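Local coordinates for antitoxin RelF (Mycobacterium tuberculosis, PDB 3G5O), which neutralises the RNase toxin RelG by binding it and, together with that toxin, binds DNA and represses its own promoter, at the interface of chains A and C and the interface of chains A and B. Numbering follows the deposited sequence. Chains: chain A/B, Uncharacterized protein Rv2865; chain C, Uncharacterized protein Rv2866.

Contact 1: the interface of chains A and C. Residues chain A 58, 61-62, 68, 71; chain C 63-64.
A short 3-10 turn of the RelE-family toxin, residues 62-64 of chain C, docks where two helices of the Phd/YefM antitoxin follow one another, helix 49-62 and helix 67-80. The contact is part of the interface through which the antitoxin sequesters and neutralises the toxin. Two side chains of the turn divide the work: C:Leu64 enters an apolar notch between the helices, and C:Glu63 takes the charged group beside it. The isobutyl end of C:Leu64 branches into the notch. Methyl CD1 of C:Leu64 turns to helix 49-62 and lies 3.5 Å from CB of A:Trp61, so the tryptophan offers its root here and its indole points elsewhere. Methyl CD2 of C:Leu64 goes the other way, 3.6 Å from CD1 of A:Ile71 on helix 67-80, the two side chains meeting at about a right angle. A:Leu62 packs between these two contacts, running alongside C:Leu64 in the opposite direction with its CD2 3.7 Å from the branch carbon CG of that leucine. A forked leucine suits this place because one residue can reach both helices.

A:Arg68 holds C:Glu63 side-on through two nitrogens. NE of A:Arg68 donates to OE1 of C:Glu63 at 2.7 Å, and its terminal NH2 to OE2 of the same residue, also at 2.7 Å, so each carboxylate oxygen has its own N-H and the guanidinium is restrained from turning. Arginine suits the carboxylate because NE and NH2 lie along one side of a flat group and can serve both oxygens. The two groups are not coplanar: their planes stand 74° apart, and the arginine nitrogens approach both oxygens from above the carboxylate face. The bonds are nevertheless fairly straight, 154° at the hydrogen of NE. C:Glu63 reaches the arginine with CG set between its backbone N and carbonyl carbon (chi1 75°). On the way CG of C:Glu63 passes 3.9 Å from CD2 of A:Leu62, an apolar flank that would probably strengthen the attraction between the charges.

Contact 2: the interface of chains A and B. Residues chain A 13, 16-17, 36; chain B 20-21, 24, 46.
B:Leu20, the first residue of helix 20-28, packs against the short helix 13-16 of the other antitoxin chain and forms the apolar centre, in the N-terminal pairing region of this Phd/YefM-family protein. One methyl does the touching: CD2 of B:Leu20 lies 3.6 Å from the branch methyl CG2 of A:Ile16 and 4.0 Å from CG1 of A:Ile13. With CG anti to the backbone N (chi1 -170°), the leucine carries that methyl to both isoleucines, meeting A:Ile16 at a slant and passing A:Ile13 in the opposite direction.

One turn along the helix, B:Val24 presents CG2 to the terminal methyl CD1 of A:Ile13 at 3.9 Å. The same valine methyl lies near CG2 of A:Ile36 on strand 33-38. From that strand the longer branch of A:Ile36 reaches further, its CD1 4.0 Å from CD1 of B:Leu46 on strand 41-48, the two side chains crossing at about a right angle. Branched aliphatic residues fit here because their several methyls can meet neighbours from both helix and strand.

Toward the rim, B:Asn21 lays its amide beside two residues of chain A. ND2 of B:Asn21 is 3.4 Å from CD1 of A:Ile13, while its OD1 lies 3.4 Å from CE of A:Lys17. The lysine chain bends at its last torsion (chi4 85°), leaving NZ of A:Lys17 4.1 Å from OD1 of B:Asn21, beyond hydrogen-bonding distance. A:Lys17 thus touches the asparagine through its methylene CE, a use to which its long aliphatic chain is suited.

By two-fold symmetry the patch recurs with the chains exchanged, and together the two copies help pair the antitoxin chains into a dimer, a pairing that probably supports DNA binding.

Contact 1: the interface of chains A and C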
loop_
_atom_site.group_PDB
_atom_site.type_symbol
_atom_site.label_atom_id
_atom_site.label_comp_id
_atom_site.label_asym_id
_atom_site.label_seq_id
_atom_site.Cartn_x
_atom_site.Cartn_y
_atom_site.Cartn_z
ATOM N N THR A 58 0.064 1.928 5.710
ATOM C CA THR A 58 -0.516 0.616 5.507
ATOM C C THR A 58 0.233 -0.129 4.394
ATOM O O THR A 58 0.524 -1.331 4.512
ATOM C CB THR A 58 -2.020 0.722 5.148
ATOM O OG1 THR A 58 -2.691 1.420 6.198
ATOM C CG2 THR A 58 -2.633 -0.654 4.986
ATOM N N TRP A 61 3.627 -1.365 5.761
ATOM C CA TRP A 61 3.592 -2.497 6.700
ATOM C C TRP A 61 3.146 -3.808 6.067
ATOM O O TRP A 61 3.726 -4.879 6.384
ATOM C CB TRP A 61 2.772 -2.190 7.943
ATOM C CG TRP A 61 3.565 -1.357 8.918
ATOM C CD1 TRP A 61 3.387 -0.033 9.213
ATOM C CD2 TRP A 61 4.663 -1.811 9.719
ATOM N NE1 TRP A 61 4.300 0.363 10.170
ATOM C CE2 TRP A 61 5.104 -0.703 10.491
ATOM C CE3 TRP A 61 5.330 -3.035 9.838
ATOM C CZ2 TRP A 61 6.180 -0.785 11.385
ATOM C CZ3 TRP A 61 6.413 -3.130 10.746
ATOM C CH2 TRP A 61 6.823 -2.000 11.497
ATOM N N LEU A 62 2.159 -3.722 5.149
ATOM C CA LEU A 62 1.681 -4.945 4.449
ATOM C C LEU A 62 2.767 -5.612 3.604
ATOM O O LEU A 62 2.673 -6.804 3.313
ATOM C CB LEU A 62 0.438 -4.641 3.559
ATOM C CG LEU A 62 -0.854 -4.354 4.339
ATOM C CD1 LEU A 62 -1.985 -4.017 3.403
ATOM C CD2 LEU A 62 -1.240 -5.555 5.188
ATOM N N ARG A 68 1.881 -10.521 9.236
ATOM C CA ARG A 68 0.670 -11.000 9.916
ATOM C C ARG A 68 0.976 -11.929 11.117
ATOM O O ARG A 68 0.304 -11.840 12.171
ATOM C CB ARG A 68 -0.269 -11.695 8.921
ATOM C CG ARG A 68 -0.859 -10.742 7.892
ATOM C CD ARG A 68 -1.335 -11.533 6.641
ATOM N NE ARG A 68 -1.872 -10.622 5.620
ATOM C CZ ARG A 68 -1.135 -10.021 4.703
ATOM N NH1 ARG A 68 0.175 -10.226 4.680
ATOM N NH2 ARG A 68 -1.712 -9.214 3.811
ATOM N N ILE A 71 2.169 -9.861 14.050
ATOM C CA ILE A 71 1.047 -9.244 14.754
ATOM C C ILE A 71 0.298 -10.266 15.606
ATOM O O ILE A 71 -0.051 -9.988 16.741
ATOM C CB ILE A 71 0.101 -8.547 13.774
ATOM C CG1 ILE A 71 0.781 -7.307 13.174
ATOM C CG2 ILE A 71 -1.160 -8.089 14.462
ATOM C CD1 ILE A 71 0.101 -6.869 11.908
ATOM N N GLU C 63 -6.578 -4.751 6.441
ATOM C CA GLU C 63 -6.473 -5.818 7.443
ATOM C C GLU C 63 -5.642 -5.442 8.656
ATOM O O GLU C 63 -5.623 -6.180 9.637
ATOM C CB GLU C 63 -6.019 -7.131 6.804
ATOM C CG GLU C 63 -4.579 -7.194 6.437
ATOM C CD GLU C 63 -4.346 -8.417 5.540
ATOM O OE1 GLU C 63 -4.328 -9.561 6.090
ATOM O OE2 GLU C 63 -4.227 -8.226 4.301
ATOM N N LEU C 64 -4.972 -4.284 8.580
ATOM C CA LEU C 64 -4.178 -3.741 9.706
ATOM C C LEU C 64 -4.979 -2.784 10.590
ATOM O O LEU C 64 -4.425 -2.161 11.501
ATOM C CB LEU C 64 -2.915 -3.035 9.168
ATOM C CG LEU C 64 -1.908 -3.930 8.408
ATOM C CD1 LEU C 64 -0.631 -3.166 8.092
ATOM C CD2 LEU C 64 -1.553 -5.152 9.175
#

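Contact 2: the interface of chains A and B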
loop_
_atom_site.group_PDB
_atom_site.type_symbol
_atom_site.label_atom_id
_atom_site.label_comp_id
_atom_site.label_asym_id
_atom_site.label_seq_id
_atom_site.Cartn_x
_atom_site.Cartn_y
_atom_site.Cartn_z
ATOM N N ILE A 13 -16.279 18.887 -10.919
ATOM C CA ILE A 13 -15.429 19.968 -10.493
ATOM C C ILE A 13 -16.241 21.245 -10.221
ATOM O O ILE A 13 -15.914 21.994 -9.293
ATOM C CB ILE A 13 -14.303 20.184 -11.538
ATOM C CG1 ILE A 13 -12.997 20.616 -10.887
ATOM C CG2 ILE A 13 -14.743 21.131 -12.664
ATOM C CD1 ILE A 13 -11.818 20.635 -11.884
ATOM N N ILE A 16 -17.352 21.380 -6.746
ATOM C CA ILE A 16 -16.263 21.709 -5.816
ATOM C C ILE A 16 -15.935 23.213 -5.789
ATOM O O ILE A 16 -15.788 23.800 -4.720
ATOM C CB ILE A 16 -14.967 20.870 -6.062
ATOM C CG1 ILE A 16 -15.272 19.363 -6.170
ATOM C CG2 ILE A 16 -13.929 21.125 -4.963
ATOM C CD1 ILE A 16 -15.792 18.726 -4.909
ATOM N N LYS A 17 -15.827 23.818 -6.968
ATOM C CA LYS A 17 -15.419 25.222 -7.123
ATOM C C LYS A 17 -16.259 26.175 -6.272
ATOM O O LYS A 17 -17.486 26.191 -6.364
ATOM C CB LYS A 17 -15.521 25.662 -8.590
ATOM C CG LYS A 17 -14.615 24.928 -9.606
ATOM C CD LYS A 17 -14.416 25.796 -10.864
ATOM C CE LYS A 17 -14.166 24.964 -12.122
ATOM N NZ LYS A 17 -15.438 24.501 -12.771
ATOM N N ILE A 36 -13.053 13.476 -8.251
ATOM C CA ILE A 36 -13.416 14.695 -8.891
ATOM C C ILE A 36 -13.455 14.368 -10.371
ATOM O O ILE A 36 -12.462 13.886 -10.913
ATOM C CB ILE A 36 -12.366 15.800 -8.625
ATOM C CG1 ILE A 36 -12.354 16.207 -7.139
ATOM C CG2 ILE A 36 -12.625 17.013 -9.515
ATOM C CD1 ILE A 36 -11.241 17.224 -6.809
ATOM N N LEU B 20 -8.708 25.359 -9.792
ATOM C CA LEU B 20 -8.830 23.941 -9.527
ATOM C C LEU B 20 -8.759 23.126 -10.830
ATOM O O LEU B 20 -8.171 22.049 -10.835
ATOM C CB LEU B 20 -10.106 23.674 -8.735
ATOM C CG LEU B 20 -10.253 22.264 -8.166
ATOM C CD1 LEU B 20 -9.107 21.893 -7.197
ATOM C CD2 LEU B 20 -11.617 22.163 -7.491
ATOM N N ASN B 21 -9.305 23.663 -11.934
ATOM C CA ASN B 21 -9.123 23.041 -13.266
ATOM C C ASN B 21 -7.664 22.737 -13.562
ATOM O O ASN B 21 -7.328 21.637 -13.994
ATOM C CB ASN B 21 -9.636 23.915 -14.417
ATOM C CG ASN B 21 -11.142 23.972 -14.486
ATOM O OD1 ASN B 21 -11.712 25.057 -14.509
ATOM N ND2 ASN B 21 -11.795 22.822 -14.528
ATOM N N VAL B 24 -6.198 20.006 -11.063
ATOM C CA VAL B 24 -6.713 18.692 -11.431
ATOM C C VAL B 24 -6.032 18.201 -12.730
ATOM O O VAL B 24 -5.613 17.019 -12.813
ATOM C CB VAL B 24 -8.253 18.717 -11.555
ATOM C CG1 VAL B 24 -8.791 17.514 -12.323
ATOM C CG2 VAL B 24 -8.882 18.800 -10.145
ATOM N N LEU B 46 -4.290 15.856 -3.038
ATOM C CA LEU B 46 -4.862 15.668 -4.367
ATOM C C LEU B 46 -3.934 14.807 -5.269
ATOM O O LEU B 46 -2.759 15.122 -5.415
ATOM C CB LEU B 46 -5.075 17.041 -5.024
ATOM C CG LEU B 46 -5.814 17.148 -6.389
ATOM C CD1 LEU B 46 -7.314 16.824 -6.251
ATOM C CD2 LEU B 46 -5.679 18.545 -7.052
#

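About 33 Å separates the C-alpha centres of contact 1 and contact 2, and the two share no residue. Contact 2 draws on elements early in the antitoxin, from helix 13-16 to strand 41-48, whereas contact 1 uses helices 49-62 and 67-80. Strand 41-48 leads straight into helix 49-62, so a continuous stretch of chain joins the pairing region to the toxin-binding one. One antitoxin chain can therefore hold a second antitoxin and a toxin at once. With both contacts repeated by symmetry, this fits the heterotetramer of two antitoxins and two toxins, in which antitoxin pairing appears to be central.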